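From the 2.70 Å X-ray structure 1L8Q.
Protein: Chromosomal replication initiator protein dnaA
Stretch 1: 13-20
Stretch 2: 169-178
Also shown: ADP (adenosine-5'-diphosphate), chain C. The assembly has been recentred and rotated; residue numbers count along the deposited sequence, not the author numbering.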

# COMPACT_ATOMS: atom_id res chain seq x y z
N PHE A 13 10.61 -14.90 4.87
CA PHE A 13 9.24 -14.44 5.04
C PHE A 13 8.84 -14.82 6.45
O PHE A 13 8.82 -16.01 6.80
CB PHE A 13 8.30 -15.12 4.04
CG PHE A 13 6.91 -14.52 3.99
CD1 PHE A 13 6.63 -13.42 3.18
CD2 PHE A 13 5.87 -15.08 4.73
CE1 PHE A 13 5.35 -12.89 3.13
CE2 PHE A 13 4.59 -14.55 4.67
CZ PHE A 13 4.33 -13.46 3.87
N ILE A 14 8.60 -13.82 7.29
CA ILE A 14 8.14 -14.09 8.65
C ILE A 14 6.65 -14.39 8.64
O ILE A 14 5.87 -13.73 7.96
CB ILE A 14 8.46 -12.90 9.57
CG1 ILE A 14 9.94 -12.52 9.45
CG2 ILE A 14 8.12 -13.24 11.02
CD1 ILE A 14 10.37 -11.41 10.37
N VAL A 15 6.26 -15.39 9.41
CA VAL A 15 4.90 -15.88 9.41
C VAL A 15 4.17 -15.55 10.70
O VAL A 15 4.70 -15.75 11.79
CB VAL A 15 4.86 -17.40 9.13
CG1 VAL A 15 3.43 -17.94 9.17
CG2 VAL A 15 5.52 -17.72 7.76
N GLY A 16 2.97 -15.00 10.55
CA GLY A 16 2.09 -14.64 11.65
C GLY A 16 0.67 -15.01 11.24
O GLY A 16 0.43 -15.43 10.09
N GLU A 17 -0.29 -14.87 12.13
CA GLU A 17 -1.59 -15.36 11.74
C GLU A 17 -2.26 -14.53 10.64
O GLU A 17 -3.29 -14.90 10.11
CB GLU A 17 -2.50 -15.66 12.95
CG GLU A 17 -2.44 -17.16 13.34
CD GLU A 17 -3.56 -18.01 12.69
OE1 GLU A 17 -3.98 -17.71 11.51
OE2 GLU A 17 -4.04 -18.96 13.35
N GLY A 18 -1.60 -13.45 10.25
CA GLY A 18 -2.14 -12.60 9.23
C GLY A 18 -1.71 -12.98 7.82
O GLY A 18 -2.31 -12.51 6.86
N ASN A 19 -0.68 -13.82 7.69
CA ASN A 19 -0.18 -14.20 6.38
C ASN A 19 0.05 -15.69 6.24
O ASN A 19 0.61 -16.17 5.25
CB ASN A 19 1.09 -13.42 6.03
CG ASN A 19 2.17 -13.50 7.13
OD1 ASN A 19 3.05 -12.64 7.22
ND2 ASN A 19 2.09 -14.53 7.97
N ARG A 20 -0.40 -16.43 7.24
CA ARG A 20 -0.23 -17.87 7.29
C ARG A 20 -0.89 -18.61 6.12
O ARG A 20 -0.22 -19.39 5.42
CB ARG A 20 -0.78 -18.40 8.61
CG ARG A 20 -0.15 -19.67 9.09
CD ARG A 20 -0.79 -20.21 10.35
NE ARG A 20 -1.08 -21.63 10.22
CZ ARG A 20 -2.07 -22.26 10.85
NH1 ARG A 20 -2.88 -21.60 11.68
NH2 ARG A 20 -2.25 -23.56 10.66
N LYS A 169 1.91 -8.77 15.53
CA LYS A 169 2.95 -9.68 15.96
C LYS A 169 4.03 -9.77 14.89
O LYS A 169 5.22 -9.90 15.21
CB LYS A 169 2.39 -11.07 16.28
CG LYS A 169 3.42 -11.99 16.93
CD LYS A 169 2.82 -13.34 17.37
CE LYS A 169 3.68 -14.00 18.50
NZ LYS A 169 4.89 -14.76 18.02
N THR A 170 3.63 -9.67 13.63
CA THR A 170 4.55 -9.77 12.51
C THR A 170 5.42 -8.50 12.34
O THR A 170 6.65 -8.60 12.25
CB THR A 170 3.79 -10.15 11.23
OG1 THR A 170 3.31 -11.49 11.37
CG2 THR A 170 4.72 -10.24 10.05
N ARG A 171 4.80 -7.33 12.30
CA ARG A 171 5.57 -6.08 12.21
C ARG A 171 6.64 -6.08 13.29
O ARG A 171 7.80 -5.79 13.05
CB ARG A 171 4.67 -4.87 12.43
CG ARG A 171 4.08 -4.29 11.18
CD ARG A 171 3.47 -2.90 11.36
NE ARG A 171 2.36 -2.92 12.29
CZ ARG A 171 2.26 -2.11 13.34
NH1 ARG A 171 3.22 -1.22 13.56
NH2 ARG A 171 1.22 -2.20 14.15
N PHE A 172 6.21 -6.40 14.50
CA PHE A 172 7.08 -6.47 15.64
C PHE A 172 8.35 -7.25 15.29
O PHE A 172 9.46 -6.73 15.44
CB PHE A 172 6.35 -7.12 16.81
CG PHE A 172 7.18 -7.30 18.03
CD1 PHE A 172 7.65 -6.22 18.74
CD2 PHE A 172 7.48 -8.58 18.49
CE1 PHE A 172 8.43 -6.39 19.90
CE2 PHE A 172 8.26 -8.77 19.64
CZ PHE A 172 8.73 -7.67 20.35
N LYS A 173 8.19 -8.49 14.84
CA LYS A 173 9.36 -9.28 14.48
C LYS A 173 10.15 -8.58 13.37
O LYS A 173 11.39 -8.49 13.44
CB LYS A 173 8.96 -10.70 14.08
CG LYS A 173 8.25 -11.46 15.19
CD LYS A 173 8.14 -12.93 14.89
CE LYS A 173 7.26 -13.62 15.89
NZ LYS A 173 6.94 -15.02 15.46
N ILE A 174 9.45 -8.05 12.37
CA ILE A 174 10.12 -7.36 11.30
C ILE A 174 10.92 -6.17 11.87
O ILE A 174 12.13 -6.02 11.63
CB ILE A 174 9.13 -6.92 10.22
CG1 ILE A 174 8.64 -8.14 9.45
CG2 ILE A 174 9.78 -5.94 9.28
CD1 ILE A 174 7.60 -7.82 8.37
N ILE A 175 10.26 -5.37 12.68
CA ILE A 175 10.92 -4.23 13.28
C ILE A 175 12.23 -4.63 13.95
O ILE A 175 13.24 -3.94 13.82
CB ILE A 175 9.97 -3.55 14.27
CG1 ILE A 175 8.95 -2.69 13.51
CG2 ILE A 175 10.73 -2.72 15.24
CD1 ILE A 175 7.74 -2.28 14.35
N LYS A 176 12.23 -5.75 14.65
CA LYS A 176 13.46 -6.23 15.26
C LYS A 176 14.48 -6.52 14.19
O LYS A 176 15.63 -6.14 14.32
CB LYS A 176 13.24 -7.49 16.06
CG LYS A 176 12.70 -7.30 17.47
CD LYS A 176 12.07 -8.61 17.91
CE LYS A 176 11.87 -8.70 19.39
NZ LYS A 176 11.46 -10.09 19.77
N GLU A 177 14.08 -7.20 13.12
CA GLU A 177 15.05 -7.51 12.06
C GLU A 177 15.63 -6.22 11.49
O GLU A 177 16.83 -6.09 11.36
CB GLU A 177 14.47 -8.44 10.96
CG GLU A 177 14.85 -9.92 11.14
CD GLU A 177 14.00 -10.92 10.31
OE1 GLU A 177 13.65 -10.62 9.13
OE2 GLU A 177 13.68 -12.03 10.85
N LYS A 178 14.77 -5.24 11.23
CA LYS A 178 15.18 -3.97 10.64
C LYS A 178 16.16 -3.21 11.51
O LYS A 178 17.16 -2.66 11.03
CB LYS A 178 13.96 -3.10 10.34
CG LYS A 178 13.16 -3.56 9.15
CD LYS A 178 14.06 -3.72 7.95
CE LYS A 178 13.34 -4.35 6.78
NZ LYS A 178 14.10 -4.14 5.54
PB ADP C . 3.30 -5.61 -1.16
O1B ADP C . 3.84 -6.30 -2.42
O2B ADP C . 2.11 -6.27 -0.55
O3B ADP C . 3.19 -4.12 -1.30
PA ADP C . 5.86 -6.33 -0.49
O1A ADP C . 5.85 -7.81 -0.83
O2A ADP C . 6.34 -5.46 -1.63
O3A ADP C . 4.41 -5.83 -0.06
O5' ADP C . 6.72 -6.09 0.83
C5' ADP C . 6.96 -4.78 1.31
C4' ADP C . 8.22 -4.87 2.14
O4' ADP C . 7.93 -5.48 3.41
C3' ADP C . 9.21 -5.78 1.45
O3' ADP C . 10.49 -5.27 1.78
C2' ADP C . 8.98 -7.12 2.13
O2' ADP C . 10.06 -8.02 2.10
C1' ADP C . 8.64 -6.72 3.54
N9 ADP C . 7.76 -7.76 4.08
C8 ADP C . 6.44 -7.92 3.82
N7 ADP C . 5.95 -9.00 4.50
C5 ADP C . 6.96 -9.55 5.17
C6 ADP C . 7.14 -10.70 6.07
N6 ADP C . 6.11 -11.50 6.38
N1 ADP C . 8.36 -10.93 6.57
C2 ADP C . 9.41 -10.14 6.27
N3 ADP C . 9.31 -9.07 5.46
C4 ADP C . 8.15 -8.74 4.90

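Residues 169-178 form one continuous run of helix that extends beyond the stretch at both ends, whereas residues 13-20 are largely loop, with a new helix starting at Arg 20. Inside the helix of residues 169-178 the i to i+4 ladder is regular: Ile 174 N donates to Thr 170 O at 2.9 Å and Glu 177 N to Lys 173 O at 3.0 Å, although the bond from Lys 173 N to Lys 169 O, at 3.3 Å, is weak. The loop begins extended, from Phe 13 to Gly 16, and then turns, a turn closed by the hydrogen bond from Asn 19 N to Gly 16 O at 3.1 Å. The backbones come nearest where Gly 16 CA lies 5.5 Å from Thr 170 CA. No hydrogen bond crosses between the stretches, so the contact rests on packing and buries a modest 311 Å² in all.

The close approach at Gly 16 depends on the absence of a side chain. Its CA sits 3.4 Å from Thr 170 OG1, and a CB built in the ideal position would lie only 2.1 Å from that same OG1, a clear clash. Thr 170 suits the other side of this contact because it is small and two-faced. Its hydroxyl is hydrogen-bonded to a residue just outside the stretches, so it can be buried without an unsatisfied polar group, while its methyl CG2 packs 4.2 Å from Ile 14 O.

Ile 14 is the centre of the interface, with by far the largest area covered by the other stretch. Its CB points toward the helix and its side chain, with chi1 m and chi2 t, reaches along the helix surface. CD1 meets Ile 174 CG1 at 3.8 Å, an apolar contact between two branched side chains, and approaches Glu 177 OE2 at 3.4 Å. Lys 173 lies along both branches of the isoleucine: Ile 14 CG2 is 3.9 Å from Lys 173 CD, and Ile 14 CD1 is 4.0 Å from Lys 173 CB. Here the lysine serves as a hydrocarbon, its nearly extended methylene chain lying against the isoleucine while the amine is carried farther out. Thr 170, Lys 173, Ile 174 and Glu 177 recur at intervals of three and four, as expected of residues sharing one side of a helix.

The ADP ties both stretches to one ligand. The backbone of Ile 14 reads the adenine edge: its N donates to ADP N1 at 3.0 Å, and ADP N6 donates to its O at 2.7 Å. Such a pair suits adenine, which offers an acceptor beside a donor, and it leaves the isoleucine side chain free to pack on the helix. Phe 13, whose CB points away from the helix, has ADP N6 over one face of its ring, with CE1 at 3.6 Å from N6. From the helix, Ile 174 CD1 comes within 3.6 Å of ADP N3, so this residue touches both Ile 14 and the base that Ile 14 binds.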